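PDB 5IM3: ribonucleoside-diphosphate reductase from Pseudomonas aeruginosa, which probably catalyses the thioredoxin-dependent reduction of ribonucleoside diphosphates to deoxyribonucleoside diphosphates for DNA synthesis, and binds the allosteric nucleotide dATP. Local coordinates for residues 276-280 / 281-285; 707-710 / 711-715. All coordinates share one frame; numbering follows the deposited sequence.

Contact 1: 276-280 / 281-285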
ATOM      1  N   LYS A 276     -18.541 -34.024 -58.200  1.00 69.71           N
ATOM      2  CA  LYS A 276     -18.531 -34.312 -59.628  1.00 70.20           C
ATOM      3  C   LYS A 276     -19.931 -34.533 -60.183  1.00 73.75           C
ATOM      4  O   LYS A 276     -20.115 -34.481 -61.403  1.00 73.86           O
ATOM      5  CB  LYS A 276     -17.674 -35.543 -59.916  1.00 71.96           C
ATOM      6  CG  LYS A 276     -16.192 -35.324 -59.709  1.00 71.55           C
ATOM      7  CD  LYS A 276     -15.415 -36.604 -59.947  1.00 73.77           C
ATOM      8  CE  LYS A 276     -13.924 -36.369 -59.806  1.00 74.20           C
ATOM      9  NZ  LYS A 276     -13.141 -37.628 -59.924  1.00 75.89           N
ATOM     10  N   GLU A 277     -20.917 -34.786 -59.323  1.00 82.32           N
ATOM     11  CA  GLU A 277     -22.295 -34.946 -59.773  1.00 86.17           C
ATOM     12  C   GLU A 277     -22.953 -33.621 -60.141  1.00 81.98           C
ATOM     13  O   GLU A 277     -24.097 -33.628 -60.607  1.00 83.46           O
ATOM     14  CB  GLU A 277     -23.120 -35.651 -58.691  1.00 89.82           C
ATOM     15  CG  GLU A 277     -22.621 -37.050 -58.338  1.00 93.55           C
ATOM     16  CD  GLU A 277     -23.344 -37.651 -57.143  1.00 96.65           C
ATOM     17  OE1 GLU A 277     -24.132 -36.927 -56.496  1.00 96.64           O
ATOM     18  OE2 GLU A 277     -23.121 -38.845 -56.849  1.00 98.42           O
ATOM     19  N   PHE A 278     -22.271 -32.497 -59.933  1.00 69.89           N
ATOM     20  CA  PHE A 278     -22.789 -31.201 -60.335  1.00 66.58           C
ATOM     21  C   PHE A 278     -22.506 -30.955 -61.812  1.00 67.27           C
ATOM     22  O   PHE A 278     -21.636 -31.585 -62.421  1.00 68.77           O
ATOM     23  CB  PHE A 278     -22.161 -30.079 -59.507  1.00 64.82           C
ATOM     24  CG  PHE A 278     -22.742 -29.932 -58.130  1.00 63.20           C
ATOM     25  CD1 PHE A 278     -22.266 -30.696 -57.076  1.00 61.67           C
ATOM     26  CD2 PHE A 278     -23.748 -29.011 -57.882  1.00 62.97           C
ATOM     27  CE1 PHE A 278     -22.792 -30.554 -55.804  1.00 59.94           C
ATOM     28  CE2 PHE A 278     -24.276 -28.864 -56.610  1.00 61.32           C
ATOM     29  CZ  PHE A 278     -23.797 -29.636 -55.572  1.00 60.21           C
ATOM     30  N   ASP A 279     -23.254 -30.017 -62.387  1.00 63.56           N
ATOM     31  CA  ASP A 279     -23.028 -29.586 -63.766  1.00 64.08           C
ATOM     32  C   ASP A 279     -21.989 -28.474 -63.719  1.00 62.23           C
ATOM     33  O   ASP A 279     -22.313 -27.294 -63.589  1.00 61.75           O
ATOM     34  CB  ASP A 279     -24.329 -29.130 -64.414  1.00 65.81           C
ATOM     35  CG  ASP A 279     -24.183 -28.894 -65.901  1.00 67.60           C
ATOM     36  OD1 ASP A 279     -23.167 -28.298 -66.313  1.00 66.78           O
ATOM     37  OD2 ASP A 279     -25.085 -29.311 -66.658  1.00 70.23           O
ATOM     38  N   LEU A 280     -20.718 -28.860 -63.833  1.00 61.57           N
ATOM     39  CA  LEU A 280     -19.635 -27.904 -63.634  1.00 60.71           C
ATOM     40  C   LEU A 280     -19.595 -26.851 -64.735  1.00 64.80           C
ATOM     41  O   LEU A 280     -19.170 -25.718 -64.485  1.00 65.60           O
ATOM     42  CB  LEU A 280     -18.302 -28.643 -63.546  1.00 61.72           C
ATOM     43  CG  LEU A 280     -18.245 -29.714 -62.450  1.00 64.08           C
ATOM     44  CD1 LEU A 280     -16.935 -30.484 -62.505  1.00 63.97           C
ATOM     45  CD2 LEU A 280     -18.445 -29.096 -61.070  1.00 61.02           C
ATOM     46  N   GLU A 281     -20.027 -27.195 -65.952  1.00 65.54           N
ATOM     47  CA  GLU A 281     -20.075 -26.196 -67.015  1.00 67.21           C
ATOM     48  C   GLU A 281     -21.033 -25.070 -66.648  1.00 67.85           C
ATOM     49  O   GLU A 281     -20.710 -23.885 -66.802  1.00 67.09           O
ATOM     50  CB  GLU A 281     -20.486 -26.853 -68.336  1.00 69.63           C
ATOM     51  CG  GLU A 281     -20.251 -25.983 -69.566  1.00 70.45           C
ATOM     52  CD  GLU A 281     -21.516 -25.318 -70.076  1.00 72.86           C
ATOM     53  OE1 GLU A 281     -22.504 -25.244 -69.320  1.00 72.73           O
ATOM     54  OE2 GLU A 281     -21.527 -24.879 -71.245  1.00 74.80           O
ATOM     55  N   LYS A 282     -22.215 -25.426 -66.143  1.00 75.83           N
ATOM     56  CA  LYS A 282     -23.190 -24.426 -65.724  1.00 77.92           C
ATOM     57  C   LYS A 282     -22.691 -23.626 -64.524  1.00 76.12           C
ATOM     58  O   LYS A 282     -22.881 -22.405 -64.463  1.00 77.50           O
ATOM     59  CB  LYS A 282     -24.511 -25.116 -65.400  1.00 80.31           C
ATOM     60  CG  LYS A 282     -25.705 -24.192 -65.237  1.00 81.24           C
ATOM     61  CD  LYS A 282     -26.956 -24.981 -64.840  1.00 82.63           C
ATOM     62  CE  LYS A 282     -27.325 -26.046 -65.877  1.00 84.56           C
ATOM     63  NZ  LYS A 282     -28.460 -26.899 -65.442  1.00 86.40           N
ATOM     64  N   LEU A 283     -22.058 -24.291 -63.557  1.00 67.89           N
ATOM     65  CA  LEU A 283     -21.506 -23.571 -62.414  1.00 67.40           C
ATOM     66  C   LEU A 283     -20.300 -22.735 -62.811  1.00 67.99           C
ATOM     67  O   LEU A 283     -20.057 -21.677 -62.217  1.00 66.58           O
ATOM     68  CB  LEU A 283     -21.113 -24.549 -61.306  1.00 65.86           C
ATOM     69  CG  LEU A 283     -22.226 -25.421 -60.723  1.00 67.34           C
ATOM     70  CD1 LEU A 283     -21.666 -26.319 -59.634  1.00 65.05           C
ATOM     71  CD2 LEU A 283     -23.370 -24.572 -60.184  1.00 68.98           C
ATOM     72  N   GLY A 284     -19.532 -23.190 -63.803  1.00 73.23           N
ATOM     73  CA  GLY A 284     -18.389 -22.418 -64.257  1.00 73.38           C
ATOM     74  C   GLY A 284     -18.779 -21.081 -64.849  1.00 74.16           C
ATOM     75  O   GLY A 284     -18.003 -20.122 -64.793  1.00 75.18           O
ATOM     76  N   LYS A 285     -19.980 -20.993 -65.424  1.00 72.98           N
ATOM     77  CA  LYS A 285     -20.454 -19.732 -65.983  1.00 72.44           C
ATOM     78  C   LYS A 285     -21.028 -18.811 -64.914  1.00 69.67           C
ATOM     79  O   LYS A 285     -21.038 -17.589 -65.099  1.00 70.50           O
ATOM     80  CB  LYS A 285     -21.511 -19.997 -67.053  1.00 75.59           C
ATOM     81  CG  LYS A 285     -20.977 -20.677 -68.298  1.00 77.90           C
ATOM     82  CD  LYS A 285     -22.105 -21.021 -69.248  1.00 81.98           C
ATOM     83  CE  LYS A 285     -21.587 -21.684 -70.510  1.00 84.07           C
ATOM     84  NZ  LYS A 285     -22.686 -22.353 -71.255  1.00 86.62           N
TER
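Asp279 folds its carboxylate back over the start of helix 280-286 to meet Lys282. Its CB lies 4.1 Å from Lys282 CB, and the two side chains run at about a right angle to each other. With CG anti to the backbone N (chi1 -171°), the carboxylate carbon settles against the same methylene, Asp279 CG to Lys282 CB being 3.8 Å. From there the tip divides. OD1 accepts a nearly straight hydrogen bond from Lys282 N (3.0 Å, 165° at the hydrogen), which enters from above the carboxylate plane. OD2 points along the lysine chain, 4.0 Å from Lys282 CE; the ammonium group beyond is too distant for a salt bridge, though its charge probably favours the carboxylate. This is an N-cap: a short acidic side chain takes up an amide of the first turn that has no earlier carbonyl to bind, and its negative charge is probably favoured by the helix dipole. The main-chain bond from Leu283 N to Asp279 O (3.0 Å) begins the regular helical pattern.

Phe278 and Leu283, just before the cap and four residues after it, form a hydrophobic staple. Leu283 CD1 reaches Phe278 CB at 3.8 Å and approaches the ring obliquely. Both apolar side chains also touch Met328 and helix 337-349, where Arg337 makes a cation-pi contact with Phe278. On the exposed side, where long charged chains are at home, Lys285 NZ bridges one turn back to Glu281 OE2 at 2.8 Å.

Contact 2: 707-710 / 711-715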
ATOM      1  N   ARG A 707     -40.162 -28.688 -46.563  1.00 64.02           N
ATOM      2  CA  ARG A 707     -39.503 -29.843 -45.974  1.00 61.83           C
ATOM      3  C   ARG A 707     -40.264 -30.444 -44.804  1.00 61.85           C
ATOM      4  O   ARG A 707     -39.922 -31.551 -44.372  1.00 61.23           O
ATOM      5  CB  ARG A 707     -38.088 -29.456 -45.512  1.00 58.88           C
ATOM      6  CG  ARG A 707     -37.195 -28.977 -46.647  1.00 58.85           C
ATOM      7  CD  ARG A 707     -35.903 -28.341 -46.158  1.00 58.20           C
ATOM      8  NE  ARG A 707     -34.983 -28.116 -47.268  1.00 59.30           N
ATOM      9  CZ  ARG A 707     -33.811 -27.495 -47.173  1.00 59.58           C
ATOM     10  NH1 ARG A 707     -33.391 -27.018 -46.009  1.00 57.00           N
ATOM     11  NH2 ARG A 707     -33.057 -27.348 -48.256  1.00 62.59           N
ATOM     12  N   GLY A 708     -41.277 -29.763 -44.293  1.00 63.17           N
ATOM     13  CA  GLY A 708     -41.964 -30.206 -43.091  1.00 63.45           C
ATOM     14  C   GLY A 708     -41.348 -29.623 -41.836  1.00 61.94           C
ATOM     15  O   GLY A 708     -40.148 -29.363 -41.754  1.00 61.41           O
ATOM     16  N   ALA A 709     -42.198 -29.402 -40.837  1.00 60.10           N
ATOM     17  CA  ALA A 709     -41.726 -28.896 -39.560  1.00 60.53           C
ATOM     18  C   ALA A 709     -40.860 -29.945 -38.865  1.00 59.67           C
ATOM     19  O   ALA A 709     -40.945 -31.144 -39.145  1.00 59.55           O
ATOM     20  CB  ALA A 709     -42.907 -28.509 -38.671  1.00 60.83           C
ATOM     21  N   TYR A 710     -40.010 -29.480 -37.952  1.00 56.79           N
ATOM     22  CA  TYR A 710     -39.163 -30.403 -37.214  1.00 57.40           C
ATOM     23  C   TYR A 710     -40.014 -31.293 -36.310  1.00 59.62           C
ATOM     24  O   TYR A 710     -41.148 -30.958 -35.955  1.00 60.59           O
ATOM     25  CB  TYR A 710     -38.099 -29.651 -36.405  1.00 55.70           C
ATOM     26  CG  TYR A 710     -38.610 -28.691 -35.347  1.00 55.16           C
ATOM     27  CD1 TYR A 710     -39.030 -27.409 -35.686  1.00 55.51           C
ATOM     28  CD2 TYR A 710     -38.635 -29.051 -34.002  1.00 54.72           C
ATOM     29  CE1 TYR A 710     -39.484 -26.524 -34.722  1.00 55.10           C
ATOM     30  CE2 TYR A 710     -39.087 -28.172 -33.031  1.00 53.64           C
ATOM     31  CZ  TYR A 710     -39.508 -26.909 -33.396  1.00 56.13           C
ATOM     32  OH  TYR A 710     -39.954 -26.030 -32.434  1.00 54.98           O
ATOM     33  N   GLN A 711     -39.451 -32.452 -35.954  1.00 70.65           N
ATOM     34  CA  GLN A 711     -40.215 -33.487 -35.259  1.00 71.87           C
ATOM     35  C   GLN A 711     -40.990 -32.921 -34.077  1.00 68.02           C
ATOM     36  O   GLN A 711     -42.194 -33.159 -33.932  1.00 70.34           O
ATOM     37  CB  GLN A 711     -39.283 -34.600 -34.775  1.00 74.77           C
ATOM     38  CG  GLN A 711     -38.740 -35.519 -35.855  1.00 77.79           C
ATOM     39  CD  GLN A 711     -37.992 -36.704 -35.269  1.00 79.99           C
ATOM     40  OE1 GLN A 711     -38.413 -37.285 -34.266  1.00 80.91           O
ATOM     41  NE2 GLN A 711     -36.873 -37.062 -35.886  1.00 80.88           N
ATOM     42  N   THR A 712     -40.313 -32.173 -33.213  1.00 55.71           N
ATOM     43  CA  THR A 712     -40.888 -31.759 -31.943  1.00 55.18           C
ATOM     44  C   THR A 712     -41.546 -30.389 -32.012  1.00 54.61           C
ATOM     45  O   THR A 712     -41.703 -29.739 -30.972  1.00 54.92           O
ATOM     46  CB  THR A 712     -39.811 -31.768 -30.858  1.00 52.56           C
ATOM     47  OG1 THR A 712     -38.781 -30.837 -31.197  1.00 48.69           O
ATOM     48  CG2 THR A 712     -39.205 -33.165 -30.721  1.00 50.77           C
ATOM     49  N   PHE A 713     -41.943 -29.941 -33.208  1.00 56.66           N
ATOM     50  CA  PHE A 713     -42.602 -28.643 -33.324  1.00 56.53           C
ATOM     51  C   PHE A 713     -43.857 -28.583 -32.465  1.00 58.72           C
ATOM     52  O   PHE A 713     -44.133 -27.560 -31.828  1.00 57.28           O
ATOM     53  CB  PHE A 713     -42.956 -28.346 -34.780  1.00 58.86           C
ATOM     54  CG  PHE A 713     -43.939 -27.219 -34.936  1.00 60.86           C
ATOM     55  CD1 PHE A 713     -43.514 -25.901 -34.895  1.00 60.63           C
ATOM     56  CD2 PHE A 713     -45.291 -27.476 -35.098  1.00 63.28           C
ATOM     57  CE1 PHE A 713     -44.417 -24.860 -35.023  1.00 61.46           C
ATOM     58  CE2 PHE A 713     -46.198 -26.440 -35.224  1.00 64.73           C
ATOM     59  CZ  PHE A 713     -45.760 -25.130 -35.184  1.00 64.41           C
ATOM     60  N   GLN A 714     -44.635 -29.666 -32.444  1.00 58.66           N
ATOM     61  CA  GLN A 714     -45.880 -29.686 -31.690  1.00 59.95           C
ATOM     62  C   GLN A 714     -45.596 -29.518 -30.200  1.00 58.85           C
ATOM     63  O   GLN A 714     -44.923 -30.354 -29.587  1.00 56.23           O
ATOM     64  CB  GLN A 714     -46.629 -30.992 -31.963  1.00 64.47           C
ATOM     65  CG  GLN A 714     -47.037 -31.167 -33.430  1.00 69.38           C
ATOM     66  CD  GLN A 714     -47.569 -32.559 -33.750  1.00 74.33           C
ATOM     67  OE1 GLN A 714     -47.681 -33.414 -32.868  1.00 75.38           O
ATOM     68  NE2 GLN A 714     -47.898 -32.791 -35.021  1.00 76.37           N
ATOM     69  N   GLY A 715     -46.104 -28.427 -29.625  1.00 51.48           N
ATOM     70  CA  GLY A 715     -45.915 -28.104 -28.228  1.00 50.93           C
ATOM     71  C   GLY A 715     -44.944 -26.969 -27.980  1.00 49.91           C
ATOM     72  O   GLY A 715     -44.962 -26.380 -26.891  1.00 49.17           O
TER
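Tyr710 lays its ring across Phe713, the two residues closing a type I beta turn whose corners are Gln711 and Thr712. The turn belongs to the loop that follows helix 679-707 in the barrel domain, and Gly708, with its positive phi, lets the chain leave that helix. Phe713 N donates to Tyr710 O at 3.0 Å, the bond that closes the turn.

The tyrosine CG sits between its backbone N and carbonyl carbon (chi1 61°), which swings the ring back over the turn. One ring face then rests on the main chain of Phe713, with CA 3.5 Å from the plane. Phe713 CB lies under the same ring, 4.0 Å from its centroid and only 12° off the normal, a CH-pi contact. The phenylalanine side chain crosses the tyrosine at about a right angle, presenting its ring edge to Tyr710 CE1, while Ala709 CB, small enough to fit closely, packs 3.9 Å from Phe713 CB. Both aromatic side chains also touch Trp718.

Thr712 comes to the tyrosine at its edge, where its hydroxyl also bonds His655. Gln575 joins the two polar ends, its OE1 to Tyr710 OH and its NE2 to Thr712 OG1, which stands in the ring plane 3.2 Å from Tyr710 CE2.

How the contacts relate
Both contacts are local and partly buried, yet they hold different elements: contact 1 starts helix 280-286, whereas contact 2 shapes the loop beyond the end of helix 679-707. They do not touch, their nearest atoms being about 12 Å apart and their centres about 34 Å. In each, apolar groups face inward, while exposed chains such as Glu281, Lys285 and Gln711 lie outside. The polar groups that carry them differ. A carboxylate caps one amide at a helix start in contact 1, while contact 2 sets hydroxyls, tied to side chains elsewhere in the chain, around an aromatic ring; its Arg707 is ion-paired elsewhere. Both lie away from the nucleotide sites.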